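PDB 6KFN: alginate lyase, which cleaves the polysaccharide alginate by beta-elimination, probably acting on mannuronate linkages, and is built as a right-handed parallel beta-helix. Local coordinates for residues G146-G152 / A181-K187; V169-I175 / I194-F200; D212-K218 / V238-H244. One frame throughout, in Å; residues are numbered along the deposited sequence. Where two conformers were deposited one is given.

Contact 1: G146-G152 / A181-K187. With NA (sodium ion), chain B.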
loop_
_atom_site.group_PDB
_atom_site.type_symbol
_atom_site.label_atom_id
_atom_site.label_comp_id
_atom_site.label_asym_id
_atom_site.label_seq_id
_atom_site.Cartn_x
_atom_site.Cartn_y
_atom_site.Cartn_z
ATOM N N GLY A 146 9.000 -7.297 -1.052
ATOM C CA GLY A 146 9.223 -5.889 -0.818
ATOM C C GLY A 146 8.237 -4.961 -1.496
ATOM O O GLY A 146 8.635 -3.894 -1.987
ATOM N N GLU A 147 6.968 -5.337 -1.532
ATOM C CA GLU A 147 5.972 -4.495 -2.182
ATOM C C GLU A 147 5.795 -3.193 -1.413
ATOM O O GLU A 147 5.946 -3.132 -0.198
ATOM C CB GLU A 147 4.619 -5.207 -2.271
ATOM C CG GLU A 147 4.636 -6.473 -3.113
ATOM C CD GLU A 147 5.140 -7.734 -2.451
ATOM O OE1 GLU A 147 5.496 -7.733 -1.266
ATOM O OE2 GLU A 147 5.185 -8.777 -3.149
ATOM N N GLY A 148 5.424 -2.141 -2.138
ATOM C CA GLY A 148 5.034 -0.918 -1.466
ATOM C C GLY A 148 3.739 -1.090 -0.683
ATOM O O GLY A 148 3.680 -0.877 0.530
ATOM N N ILE A 149 2.708 -1.481 -1.423
ATOM C CA ILE A 149 1.379 -1.742 -0.902
ATOM C C ILE A 149 0.943 -3.119 -1.439
ATOM O O ILE A 149 1.037 -3.390 -2.639
ATOM C CB ILE A 149 0.366 -0.663 -1.293
ATOM C CG1 ILE A 149 0.882 0.720 -0.862
ATOM C CG2 ILE A 149 -1.000 -0.976 -0.707
ATOM C CD1 ILE A 149 0.024 1.868 -1.317
ATOM N N TYR A 150 0.448 -3.945 -0.532
ATOM C CA TYR A 150 0.080 -5.339 -0.802
ATOM C C TYR A 150 -1.381 -5.478 -0.374
ATOM O O TYR A 150 -1.713 -5.209 0.785
ATOM C CB TYR A 150 0.998 -6.239 -0.001
ATOM C CG TYR A 150 1.017 -7.700 -0.332
ATOM C CD1 TYR A 150 -0.076 -8.522 -0.193
ATOM C CD2 TYR A 150 2.210 -8.288 -0.630
ATOM C CE1 TYR A 150 0.008 -9.896 -0.385
ATOM C CE2 TYR A 150 2.304 -9.677 -0.835
ATOM C CZ TYR A 150 1.189 -10.460 -0.721
ATOM O OH TYR A 150 1.294 -11.819 -0.839
ATOM N N VAL A 151 -2.256 -5.821 -1.325
ATOM C CA VAL A 151 -3.692 -5.853 -1.063
ATOM C C VAL A 151 -4.173 -7.297 -1.132
ATOM O O VAL A 151 -4.176 -7.893 -2.206
ATOM C CB VAL A 151 -4.467 -4.956 -2.038
ATOM C CG1 VAL A 151 -5.911 -4.781 -1.546
ATOM C CG2 VAL A 151 -3.791 -3.603 -2.269
ATOM N N GLY A 152 -4.597 -7.858 0.008
ATOM C CA GLY A 152 -5.105 -9.214 0.072
ATOM C C GLY A 152 -4.038 -10.252 0.307
ATOM O O GLY A 152 -2.992 -9.992 0.892
ATOM N N ALA A 181 9.859 -4.719 -4.732
ATOM C CA ALA A 181 8.897 -5.474 -5.507
ATOM C C ALA A 181 7.927 -4.500 -6.174
ATOM O O ALA A 181 8.274 -3.348 -6.398
ATOM C CB ALA A 181 8.242 -6.577 -4.659
ATOM N N GLU A 182 6.728 -4.976 -6.550
ATOM C CA GLU A 182 5.800 -4.032 -7.155
ATOM C C GLU A 182 5.525 -2.886 -6.197
ATOM O O GLU A 182 5.440 -3.056 -4.985
ATOM C CB GLU A 182 4.447 -4.666 -7.511
ATOM C CG GLU A 182 4.498 -5.794 -8.517
ATOM C CD GLU A 182 4.714 -7.165 -7.928
ATOM O OE1 GLU A 182 4.959 -7.325 -6.733
ATOM O OE2 GLU A 182 4.593 -8.122 -8.788
ATOM N N HIS A 183 5.279 -1.710 -6.764
ATOM C CA HIS A 183 4.745 -0.620 -5.955
ATOM C C HIS A 183 3.421 -0.998 -5.340
ATOM O O HIS A 183 3.184 -0.710 -4.161
ATOM C CB HIS A 183 4.678 0.675 -6.777
ATOM C CG HIS A 183 6.032 1.229 -7.025
ATOM N ND1 HIS A 183 6.224 2.525 -7.466
ATOM C CD2 HIS A 183 7.260 0.704 -6.772
ATOM C CE1 HIS A 183 7.528 2.720 -7.559
ATOM N NE2 HIS A 183 8.176 1.642 -7.164
ATOM N N ILE A 184 2.545 -1.640 -6.118
ATOM C CA ILE A 184 1.257 -2.096 -5.633
ATOM C C ILE A 184 1.012 -3.492 -6.215
ATOM O O ILE A 184 1.062 -3.681 -7.426
ATOM C CB ILE A 184 0.102 -1.179 -5.991
ATOM C CG1 ILE A 184 0.422 0.270 -5.559
ATOM C CG2 ILE A 184 -1.201 -1.664 -5.357
ATOM C CD1 ILE A 184 -0.501 1.295 -6.103
ATOM N N ASP A 185 0.744 -4.457 -5.326
ATOM C CA ASP A 185 0.419 -5.837 -5.718
ATOM C C ASP A 185 -0.987 -6.104 -5.219
ATOM O O ASP A 185 -1.215 -6.120 -4.013
ATOM C CB ASP A 185 1.445 -6.797 -5.157
ATOM C CG ASP A 185 1.356 -8.199 -5.715
ATOM O OD1 ASP A 185 0.515 -8.448 -6.559
ATOM O OD2 ASP A 185 2.216 -9.034 -5.296
ATOM N N ILE A 186 -1.936 -6.225 -6.161
ATOM C CA ILE A 186 -3.358 -6.393 -5.850
ATOM C C ILE A 186 -3.675 -7.876 -6.020
ATOM O O ILE A 186 -3.676 -8.371 -7.150
ATOM C CB ILE A 186 -4.215 -5.514 -6.760
ATOM C CG1 ILE A 186 -3.844 -4.040 -6.605
ATOM C CG2 ILE A 186 -5.687 -5.758 -6.472
ATOM C CD1 ILE A 186 -4.520 -3.103 -7.576
ATOM N N LYS A 187 -3.909 -8.589 -4.927
ATOM C CA LYS A 187 -4.024 -10.029 -5.005
ATOM C C LYS A 187 -5.377 -10.520 -5.505
ATOM O O LYS A 187 -6.435 -9.896 -5.341
ATOM C CB LYS A 187 -3.761 -10.661 -3.635
ATOM C CG LYS A 187 -2.329 -10.447 -3.154
ATOM C CD LYS A 187 -1.333 -11.078 -4.139
ATOM C CE LYS A 187 0.107 -11.023 -3.767
ATOM N NZ LYS A 187 1.028 -11.489 -4.836
HETATM NA NA NA B . 4.664 -9.378 -5.350
HETATM O O HOH W 1 2.197 -13.161 -3.303
HETATM O O HOH W 2 4.506 -10.322 -7.521
HETATM O O HOH W 3 4.187 -11.494 -4.252
HETATM O O HOH W 4 6.978 -9.960 -5.590
#

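Contact 2: V169-I175 / I194-F200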
loop_
_atom_site.group_PDB
_atom_site.type_symbol
_atom_site.label_atom_id
_atom_site.label_comp_id
_atom_site.label_asym_id
_atom_site.label_seq_id
_atom_site.Cartn_x
_atom_site.Cartn_y
_atom_site.Cartn_z
ATOM N N VAL A 169 -8.632 1.951 -1.084
ATOM C CA VAL A 169 -8.280 3.075 -1.926
ATOM C C VAL A 169 -6.869 3.541 -1.617
ATOM O O VAL A 169 -6.515 3.748 -0.453
ATOM C CB VAL A 169 -9.288 4.219 -1.757
ATOM C CG1 VAL A 169 -8.901 5.431 -2.585
ATOM C CG2 VAL A 169 -10.714 3.748 -2.105
ATOM N N ILE A 170 -6.094 3.758 -2.674
ATOM C CA ILE A 170 -4.749 4.279 -2.640
ATOM C C ILE A 170 -4.794 5.562 -3.462
ATOM O O ILE A 170 -5.041 5.495 -4.668
ATOM C CB ILE A 170 -3.760 3.264 -3.238
ATOM C CG1 ILE A 170 -3.748 1.948 -2.407
ATOM C CG2 ILE A 170 -2.372 3.876 -3.387
ATOM C CD1 ILE A 170 -3.390 0.744 -3.125
ATOM N N SER A 171 -4.657 6.733 -2.814
ATOM C CA SER A 171 -4.968 8.006 -3.458
ATOM C C SER A 171 -3.905 9.039 -3.171
ATOM O O SER A 171 -3.658 9.378 -2.021
ATOM C CB SER A 171 -6.327 8.508 -2.969
ATOM O OG SER A 171 -6.672 9.697 -3.575
ATOM N N GLY A 172 -3.256 9.566 -4.210
ATOM C CA GLY A 172 -2.274 10.606 -3.977
ATOM C C GLY A 172 -1.059 10.124 -3.215
ATOM O O GLY A 172 -0.537 10.843 -2.351
ATOM N N VAL A 173 -0.605 8.912 -3.492
ATOM C CA VAL A 173 0.556 8.328 -2.831
ATOM C C VAL A 173 1.751 8.359 -3.766
ATOM O O VAL A 173 1.620 8.152 -4.960
ATOM C CB VAL A 173 0.221 6.889 -2.327
ATOM C CG1 VAL A 173 1.367 6.149 -1.628
ATOM C CG2 VAL A 173 -0.972 6.952 -1.350
ATOM N N ARG A 174 2.919 8.555 -3.199
ATOM C CA ARG A 174 4.183 8.411 -3.904
ATOM C C ARG A 174 4.821 7.119 -3.437
ATOM O O ARG A 174 4.947 6.893 -2.241
ATOM C CB ARG A 174 5.111 9.569 -3.562
ATOM C CG ARG A 174 6.344 9.645 -4.442
ATOM C CD ARG A 174 7.153 10.885 -4.032
ATOM N NE ARG A 174 6.548 12.064 -4.621
ATOM C CZ ARG A 174 6.727 12.459 -5.881
ATOM N NH1 ARG A 174 7.547 11.807 -6.698
ATOM N NH2 ARG A 174 6.075 13.514 -6.342
ATOM N N ILE A 175 5.191 6.269 -4.378
ATOM C CA ILE A 175 5.784 4.984 -4.069
ATOM C C ILE A 175 7.124 4.911 -4.792
ATOM O O ILE A 175 7.201 5.229 -5.981
ATOM C CB ILE A 175 4.878 3.787 -4.394
ATOM C CG1 ILE A 175 3.485 4.028 -3.819
ATOM C CG2 ILE A 175 5.489 2.502 -3.880
ATOM C CD1 ILE A 175 2.456 2.982 -4.203
ATOM N N ILE A 194 -8.905 0.680 -5.693
ATOM C CA ILE A 194 -8.702 1.896 -6.473
ATOM C C ILE A 194 -7.283 2.386 -6.234
ATOM O O ILE A 194 -6.853 2.515 -5.088
ATOM C CB ILE A 194 -9.721 2.991 -6.078
ATOM C CG1 ILE A 194 -11.145 2.524 -6.308
ATOM C CG2 ILE A 194 -9.393 4.316 -6.828
ATOM C CD1 ILE A 194 -12.205 3.524 -5.940
ATOM N N VAL A 195 -6.575 2.704 -7.334
ATOM C CA VAL A 195 -5.273 3.356 -7.269
ATOM C C VAL A 195 -5.398 4.618 -8.123
ATOM O O VAL A 195 -5.603 4.508 -9.338
ATOM C CB VAL A 195 -4.148 2.486 -7.829
ATOM C CG1 VAL A 195 -2.830 3.240 -7.712
ATOM C CG2 VAL A 195 -4.098 1.136 -7.087
ATOM N N GLU A 196 -5.301 5.783 -7.494
ATOM C CA GLU A 196 -5.569 7.027 -8.216
ATOM C C GLU A 196 -4.580 8.093 -7.818
ATOM O O GLU A 196 -4.115 8.167 -6.668
ATOM C CB GLU A 196 -7.006 7.550 -7.966
ATOM C CG GLU A 196 -7.248 7.914 -6.501
ATOM C CD GLU A 196 -8.621 8.502 -6.228
ATOM O OE1 GLU A 196 -9.517 8.318 -7.089
ATOM O OE2 GLU A 196 -8.801 9.093 -5.131
ATOM N N ASN A 197 -4.285 8.982 -8.767
ATOM C CA ASN A 197 -3.570 10.228 -8.499
ATOM C C ASN A 197 -2.204 10.011 -7.848
ATOM O O ASN A 197 -1.743 10.876 -7.089
ATOM C CB ASN A 197 -4.416 11.188 -7.656
ATOM C CG ASN A 197 -5.785 11.408 -8.233
ATOM O OD1 ASN A 197 -5.965 11.465 -9.403
ATOM N ND2 ASN A 197 -6.768 11.566 -7.356
ATOM N N SER A 198 -1.573 8.888 -8.134
ATOM C CA SER A 198 -0.358 8.477 -7.463
ATOM C C SER A 198 0.840 8.569 -8.423
ATOM O O SER A 198 0.680 8.727 -9.628
ATOM C CB SER A 198 -0.539 7.083 -6.865
ATOM O OG SER A 198 -1.517 7.131 -5.811
ATOM N N VAL A 199 2.040 8.491 -7.837
ATOM C CA VAL A 199 3.279 8.649 -8.582
ATOM C C VAL A 199 4.202 7.500 -8.212
ATOM O O VAL A 199 4.472 7.270 -7.027
ATOM C CB VAL A 199 3.963 9.998 -8.314
ATOM C CG1 VAL A 199 5.262 10.102 -9.141
ATOM C CG2 VAL A 199 3.024 11.142 -8.639
ATOM N N PHE A 200 4.698 6.802 -9.231
ATOM C CA PHE A 200 5.537 5.620 -9.070
ATOM C C PHE A 200 6.950 5.940 -9.549
ATOM O O PHE A 200 7.173 6.171 -10.736
ATOM C CB PHE A 200 4.965 4.456 -9.874
ATOM C CG PHE A 200 3.489 4.240 -9.651
ATOM C CD1 PHE A 200 2.945 4.213 -8.362
ATOM C CD2 PHE A 200 2.623 4.126 -10.727
ATOM C CE1 PHE A 200 1.568 4.087 -8.180
ATOM C CE2 PHE A 200 1.255 3.970 -10.543
ATOM C CZ PHE A 200 0.719 3.961 -9.272
HETATM O O HOH W 5 -5.712 12.076 -4.556
#

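Contact 3: D212-K218 / V238-H244. With NA (sodium ion), chain C.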
loop_
_atom_site.group_PDB
_atom_site.type_symbol
_atom_site.label_atom_id
_atom_site.label_comp_id
_atom_site.label_asym_id
_atom_site.label_seq_id
_atom_site.Cartn_x
_atom_site.Cartn_y
_atom_site.Cartn_z
ATOM N N ASP A 212 8.135 -7.025 -11.566
ATOM C CA ASP A 212 8.764 -6.413 -12.740
ATOM C C ASP A 212 7.828 -5.399 -13.401
ATOM O O ASP A 212 7.978 -5.080 -14.583
ATOM C CB ASP A 212 9.274 -7.469 -13.710
ATOM C CG ASP A 212 8.198 -8.364 -14.287
ATOM O OD1 ASP A 212 7.003 -8.155 -14.058
ATOM O OD2 ASP A 212 8.606 -9.348 -14.962
ATOM N N SER A 213 6.916 -4.837 -12.617
ATOM C CA SER A 213 6.009 -3.799 -13.081
ATOM C C SER A 213 5.682 -2.893 -11.892
ATOM O O SER A 213 5.900 -3.263 -10.735
ATOM C CB SER A 213 4.726 -4.386 -13.675
ATOM O OG SER A 213 4.010 -5.136 -12.692
ATOM N N PHE A 214 5.142 -1.699 -12.171
ATOM C CA PHE A 214 4.682 -0.838 -11.082
ATOM C C PHE A 214 3.556 -1.481 -10.278
ATOM O O PHE A 214 3.518 -1.398 -9.054
ATOM C CB PHE A 214 4.199 0.527 -11.582
ATOM C CG PHE A 214 5.167 1.320 -12.428
ATOM C CD1 PHE A 214 6.428 1.704 -11.956
ATOM C CD2 PHE A 214 4.793 1.722 -13.698
ATOM C CE1 PHE A 214 7.274 2.451 -12.769
ATOM C CE2 PHE A 214 5.635 2.472 -14.485
ATOM C CZ PHE A 214 6.877 2.844 -14.024
ATOM N N ILE A 215 2.585 -2.037 -11.018
ATOM C CA ILE A 215 1.410 -2.644 -10.425
ATOM C C ILE A 215 1.212 -4.003 -11.089
ATOM O O ILE A 215 1.368 -4.138 -12.310
ATOM C CB ILE A 215 0.124 -1.787 -10.627
ATOM C CG1 ILE A 215 0.364 -0.358 -10.121
ATOM C CG2 ILE A 215 -1.060 -2.450 -9.924
ATOM C CD1 ILE A 215 -0.828 0.570 -10.285
ATOM N N ASP A 216 0.852 -5.001 -10.292
ATOM C CA ASP A 216 0.323 -6.269 -10.794
ATOM C C ASP A 216 -1.087 -6.405 -10.239
ATOM O O ASP A 216 -1.281 -6.305 -9.033
ATOM C CB ASP A 216 1.177 -7.461 -10.398
ATOM C CG ASP A 216 0.850 -8.738 -11.160
ATOM O OD1 ASP A 216 0.097 -8.661 -12.162
ATOM O OD2 ASP A 216 1.387 -9.790 -10.744
ATOM N N VAL A 217 -2.044 -6.615 -11.143
ATOM C CA VAL A 217 -3.463 -6.711 -10.793
ATOM C C VAL A 217 -3.890 -8.160 -10.938
ATOM O O VAL A 217 -3.976 -8.675 -12.057
ATOM C CB VAL A 217 -4.352 -5.826 -11.660
ATOM C CG1 VAL A 217 -5.794 -5.946 -11.193
ATOM C CG2 VAL A 217 -3.880 -4.382 -11.647
ATOM N N LYS A 218 -4.100 -8.786 -9.817
ATOM C CA LYS A 218 -4.640 -10.158 -9.764
ATOM C C LYS A 218 -6.073 -10.240 -9.188
ATOM O O LYS A 218 -6.863 -11.263 -9.230
ATOM C CB LYS A 218 -3.693 -11.080 -9.011
ATOM C CG LYS A 218 -2.503 -11.471 -9.859
ATOM C CD LYS A 218 -1.315 -11.859 -9.065
ATOM C CE LYS A 218 -0.760 -10.616 -8.452
ATOM N NZ LYS A 218 0.703 -10.682 -8.216
ATOM N N VAL A 238 9.667 -4.453 -16.746
ATOM C CA VAL A 238 9.353 -4.986 -18.061
ATOM C C VAL A 238 8.073 -4.397 -18.649
ATOM O O VAL A 238 7.953 -4.298 -19.868
ATOM C CB VAL A 238 9.288 -6.528 -17.980
ATOM C CG1 VAL A 238 8.709 -7.124 -19.252
ATOM C CG2 VAL A 238 10.679 -7.059 -17.656
ATOM N N ASP A 239 7.106 -4.036 -17.811
ATOM C CA ASP A 239 5.829 -3.458 -18.196
ATOM C C ASP A 239 5.476 -2.423 -17.141
ATOM O O ASP A 239 5.869 -2.556 -15.990
ATOM C CB ASP A 239 4.707 -4.498 -18.246
ATOM C CG ASP A 239 4.909 -5.600 -19.254
ATOM O OD1 ASP A 239 5.112 -5.285 -20.446
ATOM O OD2 ASP A 239 4.836 -6.789 -18.833
ATOM N N ALA A 240 4.667 -1.417 -17.511
ATOM C CA ALA A 240 4.141 -0.508 -16.485
ATOM C C ALA A 240 3.175 -1.249 -15.550
ATOM O O ALA A 240 3.330 -1.240 -14.323
ATOM C CB ALA A 240 3.437 0.688 -17.113
ATOM N N PHE A 241 2.140 -1.861 -16.149
ATOM C CA PHE A 241 1.070 -2.503 -15.405
ATOM C C PHE A 241 0.830 -3.888 -16.012
ATOM O O PHE A 241 0.865 -4.044 -17.237
ATOM C CB PHE A 241 -0.242 -1.692 -15.483
ATOM C CG PHE A 241 -0.080 -0.217 -15.160
ATOM C CD1 PHE A 241 0.482 0.205 -13.962
ATOM C CD2 PHE A 241 -0.499 0.745 -16.059
ATOM C CE1 PHE A 241 0.604 1.547 -13.663
ATOM C CE2 PHE A 241 -0.387 2.101 -15.770
ATOM C CZ PHE A 241 0.173 2.501 -14.581
ATOM N N GLN A 242 0.576 -4.861 -15.146
ATOM C CA GLN A 242 0.226 -6.207 -15.564
ATOM C C GLN A 242 -1.081 -6.626 -14.929
ATOM O O GLN A 242 -1.467 -6.114 -13.872
ATOM C CB GLN A 242 1.321 -7.208 -15.171
ATOM C CG GLN A 242 2.651 -6.905 -15.842
ATOM C CD GLN A 242 3.796 -7.732 -15.337
ATOM O OE1 GLN A 242 3.719 -8.390 -14.295
ATOM N NE2 GLN A 242 4.905 -7.679 -16.043
ATOM N N VAL A 243 -1.742 -7.582 -15.582
ATOM C CA VAL A 243 -2.922 -8.243 -15.045
ATOM C C VAL A 243 -2.683 -9.746 -15.211
ATOM O O VAL A 243 -2.257 -10.173 -16.290
ATOM C CB VAL A 243 -4.231 -7.811 -15.747
ATOM C CG1 VAL A 243 -5.448 -8.226 -14.936
ATOM C CG2 VAL A 243 -4.265 -6.307 -16.013
ATOM N N HIS A 244 -2.920 -10.524 -14.162
ATOM C CA HIS A 244 -2.703 -11.980 -14.196
ATOM C C HIS A 244 -3.881 -12.687 -13.584
ATOM O O HIS A 244 -4.537 -12.155 -12.682
ATOM C CB HIS A 244 -1.439 -12.378 -13.406
ATOM C CG HIS A 244 -0.145 -11.976 -14.018
ATOM N ND1 HIS A 244 0.506 -10.792 -13.721
ATOM C CD2 HIS A 244 0.659 -12.639 -14.878
ATOM C CE1 HIS A 244 1.659 -10.757 -14.390
ATOM N NE2 HIS A 244 1.763 -11.858 -15.093
HETATM NA NA NA C . 5.329 -9.424 -12.879
HETATM O O HOH W 6 6.872 -10.381 -16.627
HETATM O O HOH W 7 5.124 -7.488 -11.531
HETATM O O HOH W 8 3.859 -10.659 -11.487
HETATM O O HOH W 9 -5.709 -13.428 -10.535
HETATM O O HOH W 10 5.557 -11.342 -14.237
#

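Contact 1: G146-G152 / A181-K187
Strands 149-151 and 184-186 are successive coils of one parallel sheet in a right-handed beta-helix, running 4° from parallel with axes 4.8 Å apart. Ile-149 N to His-183 O (2.9 Å), Asp-185 N to Ile-149 O (2.9 Å), Val-151 N to Asp-185 O (2.9 Å) and Lys-187 N to Val-151 O (2.8 Å) zip the backbones together. Where the segments enter the strands, Gly-148 N donates to Glu-182 O (3.0 Å); a CB on Gly-148 would collide with His-183 O. Some side-chain conformations recur in the next coil. Ile-149 and Ile-184 share the m,t rotamer and pack together inside the helix, CB of Ile-149 lying 4.4 Å from CG1 of Ile-184, while strands 169-171 and 174-175 pack against both. Val-151, chi1 t, brings its CG2 to 4.4 Å from CG1 of Ile-186. On the outer face, Glu-147 and Glu-182 share chi1 m and chi2 p with chi3 near 0°, so each carboxylate lies almost in the plane of its CB-CG-CD atoms, and their ends meet at a sodium ion. Glu-147 OE2 binds NA at 2.3 Å, Glu-182 OE1 at 2.5 Å and, with chi1 t, Asp-185 OD2 at 2.5 Å; three waters complete the six ligands. Lys-187 folds back through two m torsions and then extends, setting NZ 2.8 Å from Asp-185 OD2 in a salt bridge, while Asp-185 OD1 pairs with Lys-218 of the next coil. Tyr-150, also chi1 t, leans its OH to 3.3 Å from Lys-187 CE, and one water bridges Tyr-150 OH (2.9 Å) and Lys-187 NZ (2.6 Å).

Contact 2: V169-I175 / I194-F200
Inside the bend, apolar side chains of one segment meet those of the next: Ile-170 CD1 comes to 4.0 Å from Val-195 CG2, and Ile-175 pushes CD1 against the edge of the Phe-200 ring, 4.2 Å from CE1. Ile-184 packs against all four of these side chains. Gly-172 and Asn-197 both take left-handed backbone angles and turn the two segments together, a corner stacked between neighbouring coils of the right-handed beta-helix. Parallel strands 169-171 and 194-196, with axes 4.7 Å apart, lead into it; strands 174-175 and 199-200 lead out on another face. Gly-172 suits the positive phi; its CA makes a CA-H...O contact with Asn-197 O (3.2 Å). Ser-198 fills the notch at the bend: its OG accepts from Val-173 N (3.1 Å) and donates to Glu-196 O (2.9 Å), the same carbonyl that takes Gly-172 N (3.0 Å). Outside, Val-169 CG2 rests 4.1 Å from Ile-194 CD1, and the flat guanidinium of Arg-174 covers Val-199, NH1 lying 3.8 Å from CG1. Glu-196, chi1 p, swings its carboxylate over Ser-171, whose OG donates to OE2 at 2.7 Å; Arg-225 on the following coil takes OE1.

Contact 3: D212-K218 / V238-H244
Phe-241 forms the apolar centre: its CE1 touches Ile-215 CD1 at 3.8 Å and Phe-214 CD2 at 4.2 Å, and Phe-214 CD2 also meets Ala-240 CB at 3.8 Å. Phe-200 from another face and Phe-256, later in Phe-241's own coil, close around this cluster. Along the same inner face, Val-217 CB lies 4.2 Å from Val-243 CG1. These residues line the interior of the right-handed beta-helix, where strands 215-217 and 241-243 are parallel neighbours in consecutive coils, their axes 4.6 Å apart and inclined by 17°. Backbone bonds join them: Gln-242 N to Ile-215 O (3.0 Å), Val-217 N to Gln-242 O (2.8 Å) and His-244 N to Val-217 O (3.0 Å). At the corner, Ala-240 O receives only weak bonds from Phe-214 N and Ile-215 N. The outer face is polar. His-244 ND1 donates to Asp-216 OD1 at 2.7 Å, and Lys-218 NZ forms a salt bridge with Asp-216 OD2 at 2.8 Å. Gln-242 NE2 reaches across to Asp-212 OD1 (2.9 Å) and holds Asp-239 OD2 (2.9 Å) of its own segment. Sodium sits at the edge, bound by Asp-212 OD1 and Gln-242 OE1, each 2.4 Å from NA, by three waters and by Tyr-210 O.

How the contacts relate
Contacts 1 and 3 belong to the same parallel sheet, where strands 184-186 and 215-217 are direct neighbours; contact 2 joins the same two coils as contact 1, further along each turn. Contacts 1 and 3 are mostly buried, yet each carries a sodium ion on its outer face: three carboxylates hold the first, against one carboxylate with neutral oxygens at the second. The Asp-185 to Lys-218 salt bridge links their polar surfaces. Contact 2 is partly exposed and without metal; its outside mixes a serine-glutamate bond with apolar packing. Its inner side completes a shared core: Val-195 meets Ile-184 of contact 1, and Phe-200 meets Phe-214, Ile-215 and Phe-241 of contact 3.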